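PDB 2O3G: putative protein from Neisseria meningitidis, which is of unknown function but belongs to the UPF0053 family of membrane proteins, possibly binding flavin adenine dinucleotide, and is represented here by its transporter-associated domain. Local coordinates for residues T58-G63 against Q81-V86; A49-E54 against D64-H69. All coordinates share one frame; numbering follows the deposited sequence.

Contact 1: T58-G63 against Q81-V86; sequences TIPDVG and QRIERV. With EDO (1,2-ethanediol), chain B.
P60 and I83 make the apolar half of this contact. The CG corner of the P60 ring meets the terminal methyl of I83, with CG and CD1 3.6 Å apart, and the two side chains cross at about a right angle. I83 has CG1 anti to its carbonyl carbon (chi1 -68°), and from there CD1 ends against the proline ring. Nearer the surface the touch becomes mixed: methyl CG2 of I59 lies 3.5 Å from the amide oxygen OE1 of Q81, a plain van der Waals approach that the bend of the glutamine at chi2 makes possible.

Polar links run along 81-86 instead of across. R82 NE gives E84 OE2 a nearly straight salt-bridging bond (3.0 Å, 176°), in the guanidinium plane but tilted 27° from that of the carboxylate, on its syn side. Q81 N makes a weak bond to a 1,2-ethanediol, probably from the crystallisation liquor.

The contact lays the loop between helix 48-56 and strand 65-68 against the start of strand 82-90. P60 and I83 also touch that helix, while K78 NZ of strand 71-79 hydrogen-bonds to P60 O. E84 and R85 together face E77 in a classic beta bulge.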
# COMPACT_ATOMS: atom_id res chain seq x y z
N THR A 58 -11.70 4.34 1.73
CA THR A 58 -11.96 5.22 2.86
C THR A 58 -10.67 5.65 3.54
O THR A 58 -9.63 5.21 3.09
CB THR A 58 -12.93 4.61 3.84
OG1 THR A 58 -12.80 5.34 5.04
CG2 THR A 58 -12.63 3.13 4.12
N ILE A 59 -10.69 6.53 4.56
CA ILE A 59 -9.41 6.94 5.14
C ILE A 59 -9.02 5.84 6.08
O ILE A 59 -9.75 5.58 7.02
CB ILE A 59 -9.44 8.22 5.97
CG1 ILE A 59 -10.42 9.23 5.36
CG2 ILE A 59 -8.00 8.87 6.01
CD1 ILE A 59 -9.99 9.80 3.99
N PRO A 60 -7.88 5.16 5.79
CA PRO A 60 -7.52 4.05 6.61
C PRO A 60 -6.98 4.48 7.97
O PRO A 60 -6.11 5.31 8.05
CB PRO A 60 -6.45 3.36 5.77
CG PRO A 60 -5.82 4.44 5.03
CD PRO A 60 -6.94 5.34 4.66
N ASP A 61 -7.49 3.91 9.05
CA ASP A 61 -6.83 4.05 10.34
C ASP A 61 -5.60 3.20 10.44
O ASP A 61 -5.38 2.31 9.63
CB ASP A 61 -7.75 3.54 11.42
CG ASP A 61 -8.93 4.43 11.61
OD1 ASP A 61 -8.66 5.66 11.59
OD2 ASP A 61 -10.09 3.91 11.73
N VAL A 62 -4.83 3.40 11.49
CA VAL A 62 -3.78 2.48 11.81
C VAL A 62 -4.39 1.08 11.97
O VAL A 62 -5.54 0.92 12.45
CB VAL A 62 -3.03 2.92 13.03
CG1 VAL A 62 -2.11 1.82 13.44
CG2 VAL A 62 -2.26 4.21 12.70
N GLY A 63 -3.66 0.08 11.47
CA GLY A 63 -4.16 -1.28 11.53
C GLY A 63 -5.33 -1.62 10.62
O GLY A 63 -5.86 -2.74 10.67
N GLN A 81 -2.65 12.96 8.67
CA GLN A 81 -3.68 12.36 7.84
C GLN A 81 -2.96 11.61 6.73
O GLN A 81 -3.60 11.04 5.89
CB GLN A 81 -4.68 13.41 7.37
CG GLN A 81 -6.02 12.87 6.97
CD GLN A 81 -6.96 12.62 8.09
OE1 GLN A 81 -7.76 11.67 8.05
NE2 GLN A 81 -6.89 13.48 9.12
N ARG A 82 -1.63 11.60 6.76
CA ARG A 82 -0.82 10.94 5.80
C ARG A 82 -0.60 9.53 6.34
O ARG A 82 -0.44 9.36 7.56
CB ARG A 82 0.54 11.64 5.67
CG ARG A 82 1.43 11.08 4.56
CD ARG A 82 2.74 11.85 4.34
NE ARG A 82 3.43 12.11 5.61
CZ ARG A 82 3.44 13.28 6.29
NH1 ARG A 82 4.13 13.38 7.44
NH2 ARG A 82 2.80 14.37 5.84
N ILE A 83 -0.57 8.54 5.43
CA ILE A 83 -0.19 7.18 5.76
C ILE A 83 1.30 7.19 5.71
O ILE A 83 1.92 7.33 4.67
CB ILE A 83 -0.71 6.20 4.73
CG1 ILE A 83 -2.23 6.12 4.80
CG2 ILE A 83 -0.28 4.84 5.05
CD1 ILE A 83 -2.84 5.74 3.44
N GLU A 84 1.90 7.05 6.88
CA GLU A 84 3.33 7.22 6.98
C GLU A 84 4.12 5.93 6.64
O GLU A 84 5.12 5.96 5.86
CB GLU A 84 3.65 7.80 8.39
CG GLU A 84 5.15 8.19 8.60
CD GLU A 84 5.47 9.57 8.04
OE1 GLU A 84 6.21 10.37 8.70
OE2 GLU A 84 4.94 9.86 6.93
N ARG A 85 3.68 4.81 7.26
CA ARG A 85 4.33 3.46 7.14
C ARG A 85 3.33 2.38 6.91
O ARG A 85 2.29 2.29 7.64
CB ARG A 85 5.03 3.03 8.45
CG ARG A 85 6.29 3.68 8.67
CD ARG A 85 7.45 2.75 8.61
NE ARG A 85 8.44 3.54 7.89
CZ ARG A 85 9.45 3.05 7.20
NH1 ARG A 85 10.25 3.90 6.56
NH2 ARG A 85 9.67 1.73 7.15
N VAL A 86 3.67 1.54 5.94
CA VAL A 86 2.85 0.35 5.76
C VAL A 86 3.66 -0.94 5.84
O VAL A 86 4.87 -0.99 5.48
CB VAL A 86 1.83 0.50 4.57
CG1 VAL A 86 2.18 1.66 3.74
CG2 VAL A 86 1.75 -0.74 3.73
C1 EDO B . -2.12 16.18 5.81
O1 EDO B . -2.61 15.44 6.93
C2 EDO B . -1.32 15.15 4.94
O2 EDO B . 0.11 15.46 4.82

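Contact 2: A49-E54 against D64-H69; sequences AGLIME and DFADFH. With EDO (1,2-ethanediol), chain C.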
# COMPACT_ATOMS: atom_id res chain seq x y z
N ALA A 49 0.41 4.02 -0.27
CA ALA A 49 -0.69 4.55 0.53
C ALA A 49 -1.87 4.64 -0.33
O ALA A 49 -2.95 4.27 0.12
CB ALA A 49 -0.36 5.98 1.07
N GLY A 50 -1.67 5.13 -1.58
CA GLY A 50 -2.78 5.32 -2.53
C GLY A 50 -3.47 3.99 -2.79
O GLY A 50 -4.73 3.91 -2.80
N LEU A 51 -2.66 2.92 -2.97
CA LEU A 51 -3.21 1.58 -3.13
C LEU A 51 -4.15 1.30 -2.03
O LEU A 51 -5.27 0.84 -2.27
CB LEU A 51 -2.10 0.51 -3.24
CG LEU A 51 -2.12 -0.95 -2.78
CD1 LEU A 51 -3.44 -1.54 -2.44
CD2 LEU A 51 -1.41 -1.75 -3.85
N ILE A 52 -3.72 1.54 -0.79
CA ILE A 52 -4.63 1.18 0.33
C ILE A 52 -5.93 1.93 0.27
O ILE A 52 -6.97 1.32 0.43
CB ILE A 52 -4.03 1.42 1.73
CG1 ILE A 52 -2.68 0.73 1.86
CG2 ILE A 52 -5.08 1.10 2.81
CD1 ILE A 52 -2.17 0.63 3.26
N MSE A 53 -5.86 3.24 0.05
CA MSE A 53 -7.10 4.10 -0.02
C MSE A 53 -8.02 3.68 -1.12
O MSE A 53 -9.25 3.58 -0.90
CB MSE A 53 -6.78 5.56 -0.28
CG MSE A 53 -5.36 5.94 -0.03
SE MSE A 53 -5.50 7.76 0.58
CE MSE A 53 -3.73 8.63 0.21
N GLU A 54 -7.44 3.47 -2.29
CA GLU A 54 -8.15 2.85 -3.40
C GLU A 54 -8.93 1.59 -3.00
O GLU A 54 -10.13 1.62 -3.11
CB GLU A 54 -7.21 2.56 -4.55
CG GLU A 54 -7.77 1.61 -5.59
CD GLU A 54 -8.76 2.29 -6.49
OE1 GLU A 54 -9.55 3.14 -5.99
OE2 GLU A 54 -8.76 2.01 -7.70
N ASP A 64 -5.75 -0.67 9.79
CA ASP A 64 -6.50 -1.04 8.55
C ASP A 64 -5.52 -1.58 7.50
O ASP A 64 -4.30 -1.25 7.50
CB ASP A 64 -7.31 0.15 7.98
CG ASP A 64 -8.56 0.50 8.83
OD1 ASP A 64 -9.40 1.33 8.36
OD2 ASP A 64 -8.71 -0.03 9.95
N PHE A 65 -6.05 -2.40 6.60
CA PHE A 65 -5.14 -3.02 5.64
C PHE A 65 -5.90 -3.31 4.39
O PHE A 65 -7.11 -3.37 4.38
CB PHE A 65 -4.58 -4.33 6.20
CG PHE A 65 -5.65 -5.31 6.51
CD1 PHE A 65 -6.28 -5.30 7.77
CD2 PHE A 65 -6.09 -6.20 5.55
CE1 PHE A 65 -7.38 -6.16 8.06
CE2 PHE A 65 -7.15 -7.08 5.81
CZ PHE A 65 -7.81 -7.05 7.07
N ALA A 66 -5.20 -3.52 3.31
CA ALA A 66 -5.89 -3.82 2.08
C ALA A 66 -5.21 -4.97 1.54
O ALA A 66 -3.96 -4.97 1.53
CB ALA A 66 -5.74 -2.65 1.09
N ASP A 67 -5.97 -5.92 1.02
CA ASP A 67 -5.33 -7.07 0.30
C ASP A 67 -5.30 -6.87 -1.20
O ASP A 67 -6.34 -6.54 -1.76
CB ASP A 67 -6.07 -8.40 0.59
CG ASP A 67 -5.97 -8.83 2.11
OD1 ASP A 67 -6.59 -9.85 2.50
OD2 ASP A 67 -5.23 -8.19 2.90
N PHE A 68 -4.16 -7.15 -1.85
CA PHE A 68 -4.00 -6.88 -3.24
C PHE A 68 -3.06 -7.89 -3.94
O PHE A 68 -1.91 -7.97 -3.59
CB PHE A 68 -3.38 -5.46 -3.26
CG PHE A 68 -3.08 -4.88 -4.65
CD1 PHE A 68 -4.04 -4.14 -5.33
CD2 PHE A 68 -1.82 -5.01 -5.20
CE1 PHE A 68 -3.78 -3.58 -6.66
CE2 PHE A 68 -1.49 -4.42 -6.49
CZ PHE A 68 -2.50 -3.71 -7.20
N HIS A 69 -3.52 -8.61 -4.96
CA HIS A 69 -2.69 -9.53 -5.68
C HIS A 69 -1.76 -10.37 -4.83
O HIS A 69 -0.58 -10.52 -5.18
CB HIS A 69 -1.85 -8.84 -6.73
CG HIS A 69 -2.60 -8.54 -7.97
ND1 HIS A 69 -3.57 -7.53 -8.04
CD2 HIS A 69 -2.59 -9.13 -9.19
CE1 HIS A 69 -4.09 -7.49 -9.25
NE2 HIS A 69 -3.50 -8.43 -9.97
C1 EDO C . -7.45 -8.58 -5.88
O1 EDO C . -6.13 -8.73 -5.33
C2 EDO C . -7.36 -7.45 -6.91
O2 EDO C . -7.93 -6.31 -6.28
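L51 reaches from helix 49-54 onto F68 of strand 65-68. Its CB already points toward the strand, and CG, the branch point, divides the side chain between two jobs. Methyl CD1 goes to the root of the phenylalanine, 4.0 Å from F68 CB and 3.9 Å from F68 CD1, and more loosely it also approaches A66 CB. Methyl CD2 sits over the ring itself, 3.5 Å from the F68 centroid and only 12° off the ring normal, so this is a well-centred CH-pi contact in which the methyl faces the whole six-carbon ring rather than one edge. F68 presents that face because CG is anti to its backbone N (chi1 180°), which lifts the ring off the strand beside the helix. H69 ND1 lies over the opposite face, above the ring centre.

These short lengths of helix and strand run crosswise, at 92° to each other, with their axes 7.8 Å apart at closest approach. The helix covers one face of the antiparallel sheet. Strand 65-68 is an outermost strand of that sheet, paired with 71-79, and its side chains alternate: A66 and F68 point at the helix, F65 and D67 away from it.

At the closest backbone approach, the A66 methyl packs against I52. Its CB lies 4.1 Å from I52 CA and 4.2 Å from I52 CG2, filling in beside the helix backbone. I52 and F68 both continue onto F73 of the neighbouring strand, while F45 covers L51 from a loop. Past the strand end, H69 N donates to O1 of a 1,2-ethanediol (2.6 Å), probably a crystallisation additive, which also bonds to E55 OE2.

How the contacts relate
Both contacts reach the same antiparallel sheet, contact 2 from helix 48-56 at strand 65-68, contact 1 from the loop after that helix at strand 82-90, but at different depths. Contact 2 is the buried one, about 5 Å from the chain centre (centre to centre), and wholly apolar across its two segments. Contact 1, about 10 Å out, is half buried and half on the surface: P60-I83 packing gives way to I59 against the Q81 amide, and the charged pair lies along the strand. Their segments alternate along the chain, and the two contacts meet directly: I83 CD1 lies 3.4 Å from A49 CB, and P60 CB 4.0 Å from I52 CG2. V86 CG2 against I52 CD1 adds to this packing.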